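Local coordinates for adenylate cyclase-like protein (Chlamydia trachomatis, PDB 4QO6), which serves as a structural protein of the type III secretion system's inner membrane ring, this chain being part of its periplasmic region, at residues I9-D14 with F27-N32; L36-H41 with Y53-L58. All coordinates share one frame; numbering follows the deposited sequence. Where two conformers were deposited one is given.

Contact 1: residues I9-D14 with F27-N32; sequences IDLIHD and FTFNKN
Leu11 reaches across to the ring of Phe29, and it does so with a single methyl. Its CB leaves helix 10-19 in the direction of the strand but is still 5.3 Å from Phe29 CE2. CG gets to 4.9 Å from the same ring atom, and there the side chain forks. CD1 turns back from the strand, whereas CD2 carries on and meets Phe29 CE2 at 3.7 Å, coming at the ring obliquely. With CG anti to the backbone N (chi1 173°), the Phe29 ring is swung out from strand 26-30 to this methyl. The helix thus lies over one face of the sheet in the CdsD PD1 domain, whose sequence belongs to the BON clan. Two residues back along the strand, on the same face, Phe27 meets Ile12, the next residue of the helix: the CB bond of Ile12 does not aim at the strand, but CD1 reaches the edge of the Phe27 ring, near the ring plane, 4.3 Å from CE2. Ile15 of the same helix also packs on both phenylalanines, and Phe60 lies against Leu11. At the end of the strand, Asn30 OD1 accepts from Asn32 N at 3.1 Å in an Asx turn, while Lys31 N sits above one face of Phe29, offset toward its rim.

Contact 2: residues L36-H41 with Y53-L58; sequences LFLIGH and YKVDAL
Leu36 holds CG anti to its backbone N (chi1 -171°), which extends the side chain from the strand toward helix 45-56, where Val55 waits with CG1 beside its own backbone N (chi1 -58°) and CG2 between that N and the carbonyl carbon. The two side chains cross at about a right angle. Leu36 CD2 lands on the fork of the valine, 3.7 Å from Val55 CB and 4.0 Å from each of Val55 CG1 and CG2, so that one methyl touches the branch point and both of its arms. Two residues along the same face of the strand, Leu38 adds a looser touch through CD1, 4.3 Å from Val55 CG2. Val55 therefore faces both leucines. Strand 35-39, helix 45-56 and strand 63-70 form a beta-alpha-beta crossover joining neighbouring parallel strands, and this contact sets its helix against its first strand. Val64 on the second strand and Val18 of helix 10-19 also pack on Val55, while Phe27 lies against both leucines. Because all three side chains are buried hydrocarbon, the attachment rests on close fit and on exclusion from solvent, with shape rather than directional bonding placing the helix over the sheet.

The two contacts put different helices on the same sheet: contact 1 brings in helix 10-19 over the outermost strand 26-30, and contact 2 brings in helix 45-56 over its antiparallel neighbour, strand 35-39. Both are apolar, yet their settings differ. Contact 1 lies at the surface, its touching residues all partly exposed, and sets aliphatic methyls against aromatic rings; contact 2 is buried and wholly aliphatic. Their centres are 11 Å apart, and they meet through the sheet, where Thr28 O and Phe37 N lie 2.9 Å apart in a probable hydrogen bond and Phe27 CD2 packs 3.9 Å from Leu36 CD1. Ile15, touching Phe27, Phe29 and Leu36, ties the first helix to both strands.

Contact 1: residues I9-D14 with F27-N32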
ATOM      1  N   ILE A   9      27.561  32.658  13.289  1.00 51.60           N
ATOM      2  CA  ILE A   9      26.123  32.423  13.655  1.00 55.10           C
ATOM      3  C   ILE A   9      25.159  32.758  12.510  1.00 50.11           C
ATOM      4  O   ILE A   9      24.157  32.063  12.320  1.00 48.52           O
ATOM      5  CB  ILE A   9      25.637  33.216  14.888  1.00 66.41           C
ATOM      6  CG1 ILE A   9      26.774  33.501  15.894  1.00 78.76           C
ATOM      7  CG2 ILE A   9      24.461  32.470  15.541  1.00 69.57           C
ATOM      8  CD1 ILE A   9      26.414  34.562  16.931  1.00 81.50           C
ATOM      9  N   ASP A  10      25.449  33.847  11.786  0.50 47.40           N
ATOM     10  CA  ASP A  10      24.784  34.140  10.507  0.50 44.68           C
ATOM     11  C   ASP A  10      25.058  33.003   9.526  0.50 41.71           C
ATOM     12  O   ASP A  10      24.219  32.710   8.676  0.50 41.58           O
ATOM     13  CB  ASP A  10      25.222  35.496   9.913  0.50 42.71           C
ATOM     14  CG  ASP A  10      26.547  35.428   9.152  0.50 40.58           C
ATOM     15  OD1 ASP A  10      27.609  35.264   9.775  0.50 38.29           O
ATOM     16  OD2 ASP A  10      26.530  35.582   7.918  0.50 45.81           O
ATOM     17  N   LEU A  11      26.220  32.360   9.673  1.00 36.93           N
ATOM     18  CA  LEU A  11      26.537  31.139   8.944  1.00 40.43           C
ATOM     19  C   LEU A  11      25.540  30.004   9.190  1.00 38.73           C
ATOM     20  O   LEU A  11      25.099  29.349   8.255  1.00 40.78           O
ATOM     21  CB  LEU A  11      27.927  30.651   9.309  1.00 46.86           C
ATOM     22  CG  LEU A  11      28.916  31.131   8.257  1.00 54.30           C
ATOM     23  CD1 LEU A  11      28.955  32.662   8.166  1.00 54.47           C
ATOM     24  CD2 LEU A  11      30.288  30.504   8.514  1.00 60.57           C
ATOM     25  N   ILE A  12      25.198  29.779  10.452  1.00 37.33           N
ATOM     26  CA  ILE A  12      24.247  28.747  10.820  1.00 38.08           C
ATOM     27  C   ILE A  12      22.904  29.074  10.221  1.00 35.71           C
ATOM     28  O   ILE A  12      22.334  28.198   9.552  1.00 33.59           O
ATOM     29  CB  ILE A  12      24.223  28.488  12.360  1.00 41.42           C
ATOM     30  CG1 ILE A  12      25.594  27.967  12.829  1.00 47.43           C
ATOM     31  CG2 ILE A  12      23.193  27.453  12.761  1.00 44.31           C
ATOM     32  CD1 ILE A  12      26.248  26.903  11.954  1.00 47.51           C
ATOM     33  N   HIS A  13      22.440  30.337  10.389  1.00 32.91           N
ATOM     34  CA  HIS A  13      21.175  30.752   9.831  0.50 29.73           C
ATOM     35  C   HIS A  13      21.133  30.621   8.296  1.00 29.61           C
ATOM     36  O   HIS A  13      20.113  30.205   7.744  1.00 33.29           O
ATOM     37  CB  HIS A  13      20.815  32.168  10.324  0.50 30.51           C
ATOM     38  CG  HIS A  13      20.282  32.190  11.723  0.50 30.11           C
ATOM     39  ND1 HIS A  13      21.084  32.385  12.827  0.50 31.00           N
ATOM     40  CD2 HIS A  13      19.026  32.009  12.200  0.50 31.81           C
ATOM     41  CE1 HIS A  13      20.347  32.329  13.923  0.50 30.84           C
ATOM     42  NE2 HIS A  13      19.093  32.108  13.570  0.50 30.91           N
ATOM     43  N   ASP A  14      22.225  30.953   7.617  1.00 26.15           N
ATOM     44  CA  ASP A  14      22.308  30.791   6.171  1.00 29.26           C
ATOM     45  C   ASP A  14      22.226  29.295   5.715  1.00 27.95           C
ATOM     46  O   ASP A  14      21.496  28.965   4.794  1.00 26.74           O
ATOM     47  CB  ASP A  14      23.645  31.421   5.625  1.00 35.77           C
ATOM     48  CG  ASP A  14      23.651  32.991   5.609  1.00 38.92           C
ATOM     49  OD1 ASP A  14      22.708  33.639   6.134  1.00 46.06           O
ATOM     50  OD2 ASP A  14      24.609  33.563   5.047  1.00 41.36           O
ATOM     51  N   PHE A  27      23.356  18.359   8.892  1.00 17.49           N
ATOM     52  CA  PHE A  27      24.740  18.765   8.502  1.00 18.13           C
ATOM     53  C   PHE A  27      25.674  18.974   9.673  1.00 16.33           C
ATOM     54  O   PHE A  27      25.242  19.169  10.789  1.00 14.72           O
ATOM     55  CB  PHE A  27      24.711  20.136   7.768  1.00 19.85           C
ATOM     56  CG  PHE A  27      24.367  21.295   8.681  1.00 20.44           C
ATOM     57  CD1 PHE A  27      23.064  21.538   9.039  1.00 24.61           C
ATOM     58  CD2 PHE A  27      25.360  22.132   9.194  1.00 23.51           C
ATOM     59  CE1 PHE A  27      22.698  22.637   9.874  1.00 25.62           C
ATOM     60  CE2 PHE A  27      25.020  23.219  10.045  1.00 26.53           C
ATOM     61  CZ  PHE A  27      23.692  23.461  10.390  1.00 24.20           C
ATOM     62  N   THR A  28      26.945  19.106   9.351  1.00 18.92           N
ATOM     63  CA  THR A  28      27.958  19.619  10.258  1.00 25.26           C
ATOM     64  C   THR A  28      28.838  20.453   9.368  1.00 24.28           C
ATOM     65  O   THR A  28      29.005  20.123   8.209  1.00 20.83           O
ATOM     66  CB  THR A  28      28.808  18.498  10.973  1.00 29.74           C
ATOM     67  OG1 THR A  28      29.526  17.718  10.008  1.00 33.22           O
ATOM     68  CG2 THR A  28      27.886  17.552  11.768  1.00 33.73           C
ATOM     69  N   PHE A  29      29.312  21.584   9.895  1.00 29.52           N
ATOM     70  CA  PHE A  29      30.100  22.537   9.117  1.00 32.81           C
ATOM     71  C   PHE A  29      31.372  22.754   9.897  1.00 34.91           C
ATOM     72  O   PHE A  29      31.331  23.167  11.056  1.00 31.92           O
ATOM     73  CB  PHE A  29      29.379  23.892   8.900  1.00 34.95           C
ATOM     74  CG  PHE A  29      30.262  24.938   8.235  1.00 34.93           C
ATOM     75  CD1 PHE A  29      30.670  24.781   6.910  1.00 34.26           C
ATOM     76  CD2 PHE A  29      30.724  26.046   8.940  1.00 38.32           C
ATOM     77  CE1 PHE A  29      31.517  25.704   6.303  1.00 33.85           C
ATOM     78  CE2 PHE A  29      31.575  26.987   8.335  1.00 37.02           C
ATOM     79  CZ  PHE A  29      31.962  26.807   7.019  1.00 36.92           C
ATOM     80  N   ASN A  30      32.485  22.429   9.256  1.00 40.11           N
ATOM     81  CA  ASN A  30      33.800  22.548   9.854  1.00 46.33           C
ATOM     82  C   ASN A  30      34.468  23.842   9.418  1.00 47.68           C
ATOM     83  O   ASN A  30      35.119  23.883   8.393  1.00 48.98           O
ATOM     84  CB  ASN A  30      34.661  21.355   9.450  1.00 52.04           C
ATOM     85  CG  ASN A  30      36.081  21.440   9.987  1.00 55.93           C
ATOM     86  OD1 ASN A  30      36.459  22.394  10.675  1.00 52.95           O
ATOM     87  ND2 ASN A  30      36.878  20.443   9.650  1.00 55.43           N
ATOM     88  N   LYS A  31      34.280  24.878  10.223  1.00 50.18           N
ATOM     89  CA  LYS A  31      34.884  26.212  10.046  1.00 61.81           C
ATOM     90  C   LYS A  31      36.404  26.332   9.804  1.00 60.15           C
ATOM     91  O   LYS A  31      36.841  27.339   9.265  1.00 58.45           O
ATOM     92  CB  LYS A  31      34.548  27.042  11.268  1.00 64.36           C
ATOM     93  CG  LYS A  31      34.782  28.521  11.101  1.00 70.72           C
ATOM     94  CD  LYS A  31      33.946  29.309  12.098  1.00 76.95           C
ATOM     95  CE  LYS A  31      34.003  28.727  13.514  1.00 81.37           C
ATOM     96  NZ  LYS A  31      35.371  28.374  14.002  1.00 81.23           N
ATOM     97  N   ASN A  32      37.185  25.328  10.215  1.00 63.18           N
ATOM     98  CA  ASN A  32      38.628  25.260   9.909  1.00 62.95           C
ATOM     99  C   ASN A  32      38.959  25.067   8.428  1.00 60.73           C
ATOM    100  O   ASN A  32      39.939  25.619   7.932  1.00 63.53           O
ATOM    101  CB  ASN A  32      39.313  24.120  10.682  1.00 66.83           C
ATOM    102  CG  ASN A  32      39.107  24.208  12.189  1.00 70.80           C
ATOM    103  OD1 ASN A  32      38.859  23.191  12.851  1.00 71.76           O
ATOM    104  ND2 ASN A  32      39.207  25.418  12.741  1.00 71.78           N
TER

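Contact 2: residues L36-H41 with Y53-L58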
ATOM      1  N   LEU A  36      31.305  21.488   4.334  1.00 27.78           N
ATOM      2  CA  LEU A  36      29.956  21.100   4.770  1.00 28.00           C
ATOM      3  C   LEU A  36      29.760  19.613   4.544  1.00 27.53           C
ATOM      4  O   LEU A  36      29.942  19.105   3.442  1.00 31.92           O
ATOM      5  CB  LEU A  36      28.899  21.888   4.005  1.00 25.38           C
ATOM      6  CG  LEU A  36      27.433  21.798   4.435  1.00 24.48           C
ATOM      7  CD1 LEU A  36      27.136  22.444   5.755  1.00 24.04           C
ATOM      8  CD2 LEU A  36      26.539  22.433   3.394  1.00 24.78           C
ATOM      9  N   PHE A  37      29.375  18.910   5.587  1.00 26.27           N
ATOM     10  CA  PHE A  37      28.996  17.521   5.455  1.00 23.71           C
ATOM     11  C   PHE A  37      27.475  17.420   5.545  1.00 20.72           C
ATOM     12  O   PHE A  37      26.900  17.831   6.529  1.00 20.53           O
ATOM     13  CB  PHE A  37      29.668  16.761   6.590  1.00 25.96           C
ATOM     14  CG  PHE A  37      29.252  15.324   6.725  1.00 25.99           C
ATOM     15  CD1 PHE A  37      28.227  14.978   7.539  1.00 28.33           C
ATOM     16  CD2 PHE A  37      29.971  14.331   6.138  1.00 31.04           C
ATOM     17  CE1 PHE A  37      27.867  13.649   7.727  1.00 31.19           C
ATOM     18  CE2 PHE A  37      29.640  12.990   6.325  1.00 31.18           C
ATOM     19  CZ  PHE A  37      28.567  12.652   7.115  1.00 29.15           C
ATOM     20  N   LEU A  38      26.828  16.888   4.515  1.00 19.34           N
ATOM     21  CA  LEU A  38      25.386  16.698   4.483  1.00 19.18           C
ATOM     22  C   LEU A  38      24.988  15.216   4.563  1.00 20.75           C
ATOM     23  O   LEU A  38      25.552  14.382   3.819  1.00 18.25           O
ATOM     24  CB  LEU A  38      24.873  17.165   3.141  1.00 20.67           C
ATOM     25  CG  LEU A  38      24.976  18.656   2.837  1.00 23.98           C
ATOM     26  CD1 LEU A  38      24.417  18.968   1.454  1.00 23.93           C
ATOM     27  CD2 LEU A  38      24.214  19.413   3.927  1.00 23.83           C
ATOM     28  N   ILE A  39      23.951  14.940   5.354  1.00 20.68           N
ATOM     29  CA  ILE A  39      23.329  13.621   5.414  1.00 21.62           C
ATOM     30  C   ILE A  39      21.807  13.713   5.417  1.00 19.50           C
ATOM     31  O   ILE A  39      21.252  14.785   5.693  1.00 19.36           O
ATOM     32  CB  ILE A  39      23.896  12.819   6.635  1.00 24.39           C
ATOM     33  CG1 ILE A  39      23.623  11.319   6.492  1.00 30.01           C
ATOM     34  CG2 ILE A  39      23.346  13.261   7.974  1.00 24.13           C
ATOM     35  CD1 ILE A  39      24.444  10.483   7.465  1.00 31.13           C
ATOM     36  N   GLY A  40      21.135  12.611   5.068  1.00 17.82           N
ATOM     37  CA  GLY A  40      19.646  12.446   5.157  1.00 16.42           C
ATOM     38  C   GLY A  40      19.055  12.015   3.809  1.00 17.67           C
ATOM     39  O   GLY A  40      19.755  11.360   3.072  1.00 22.69           O
ATOM     40  N   HIS A  41      17.780  12.352   3.503  1.00 17.62           N
ATOM     41  CA  HIS A  41      17.014  11.918   2.326  1.00 15.04           C
ATOM     42  C   HIS A  41      16.408  13.119   1.570  1.00 17.08           C
ATOM     43  O   HIS A  41      15.907  14.086   2.217  1.00 14.07           O
ATOM     44  CB  HIS A  41      15.817  11.065   2.776  1.00 15.75           C
ATOM     45  CG  HIS A  41      16.207   9.825   3.526  1.00 19.48           C
ATOM     46  ND1 HIS A  41      16.274   8.582   2.939  1.00 19.28           N
ATOM     47  CD2 HIS A  41      16.595   9.656   4.808  1.00 20.88           C
ATOM     48  CE1 HIS A  41      16.677   7.699   3.832  1.00 22.49           C
ATOM     49  NE2 HIS A  41      16.868   8.330   4.979  1.00 22.83           N
ATOM     50  N   TYR A  53      23.537  22.560  -5.117  1.00 36.19           N
ATOM     51  CA  TYR A  53      23.916  23.806  -5.756  1.00 40.15           C
ATOM     52  C   TYR A  53      23.574  25.040  -4.932  1.00 34.98           C
ATOM     53  O   TYR A  53      24.281  26.038  -5.047  1.00 34.08           O
ATOM     54  CB  TYR A  53      23.377  23.894  -7.196  1.00 41.10           C
ATOM     55  CG  TYR A  53      24.383  23.229  -8.102  1.00 49.82           C
ATOM     56  CD1 TYR A  53      24.536  21.833  -8.094  1.00 51.62           C
ATOM     57  CD2 TYR A  53      25.252  23.986  -8.910  1.00 57.85           C
ATOM     58  CE1 TYR A  53      25.488  21.210  -8.874  1.00 50.87           C
ATOM     59  CE2 TYR A  53      26.206  23.362  -9.710  1.00 56.41           C
ATOM     60  CZ  TYR A  53      26.310  21.976  -9.678  1.00 56.07           C
ATOM     61  OH  TYR A  53      27.233  21.338 -10.456  1.00 65.37           O
ATOM     62  N   LYS A  54      22.508  24.978  -4.134  1.00 31.41           N
ATOM     63  CA  LYS A  54      22.218  26.049  -3.187  1.00 29.39           C
ATOM     64  C   LYS A  54      23.193  26.128  -2.059  1.00 29.13           C
ATOM     65  O   LYS A  54      23.536  27.217  -1.668  1.00 28.15           O
ATOM     66  CB  LYS A  54      20.834  25.957  -2.632  1.00 30.65           C
ATOM     67  CG  LYS A  54      19.754  26.152  -3.678  1.00 33.80           C
ATOM     68  CD  LYS A  54      18.395  26.054  -2.999  1.00 36.64           C
ATOM     69  CE  LYS A  54      17.283  26.650  -3.843  1.00 37.82           C
ATOM     70  NZ  LYS A  54      16.008  26.467  -3.100  1.00 40.86           N
ATOM     71  N   VAL A  55      23.655  25.007  -1.505  1.00 31.03           N
ATOM     72  CA  VAL A  55      24.637  25.125  -0.413  1.00 34.05           C
ATOM     73  C   VAL A  55      25.999  25.552  -0.981  1.00 37.02           C
ATOM     74  O   VAL A  55      26.709  26.349  -0.388  1.00 34.97           O
ATOM     75  CB  VAL A  55      24.805  23.849   0.443  1.00 32.70           C
ATOM     76  CG1 VAL A  55      23.482  23.439   1.042  1.00 35.01           C
ATOM     77  CG2 VAL A  55      25.384  22.729  -0.377  1.00 35.10           C
ATOM     78  N   ASP A  56      26.354  25.026  -2.134  1.00 39.73           N
ATOM     79  CA  ASP A  56      27.594  25.416  -2.761  1.00 46.43           C
ATOM     80  C   ASP A  56      27.683  26.934  -2.966  1.00 44.77           C
ATOM     81  O   ASP A  56      28.729  27.510  -2.689  1.00 46.58           O
ATOM     82  CB  ASP A  56      27.781  24.695  -4.093  1.00 52.40           C
ATOM     83  CG  ASP A  56      29.239  24.596  -4.483  1.00 58.23           C
ATOM     84  OD1 ASP A  56      30.032  24.149  -3.606  1.00 60.00           O
ATOM     85  OD2 ASP A  56      29.576  24.961  -5.640  1.00 53.90           O
ATOM     86  N   ALA A  57      26.590  27.552  -3.447  1.00 38.43           N
ATOM     87  CA  ALA A  57      26.461  29.023  -3.585  1.00 36.85           C
ATOM     88  C   ALA A  57      26.806  29.823  -2.329  1.00 38.54           C
ATOM     89  O   ALA A  57      27.015  31.035  -2.424  1.00 41.43           O
ATOM     90  CB  ALA A  57      25.033  29.405  -3.976  1.00 33.74           C
ATOM     91  N   LEU A  58      26.756  29.198  -1.152  1.00 32.95           N
ATOM     92  CA  LEU A  58      27.057  29.911   0.061  1.00 31.99           C
ATOM     93  C   LEU A  58      28.548  30.200  -0.007  1.00 34.86           C
ATOM     94  O   LEU A  58      29.343  29.299  -0.253  1.00 34.79           O
ATOM     95  CB  LEU A  58      26.680  29.104   1.286  1.00 29.35           C
ATOM     96  CG  LEU A  58      25.224  28.736   1.397  1.00 29.07           C
ATOM     97  CD1 LEU A  58      25.034  27.687   2.469  1.00 28.25           C
ATOM     98  CD2 LEU A  58      24.384  29.966   1.718  1.00 32.84           C
TER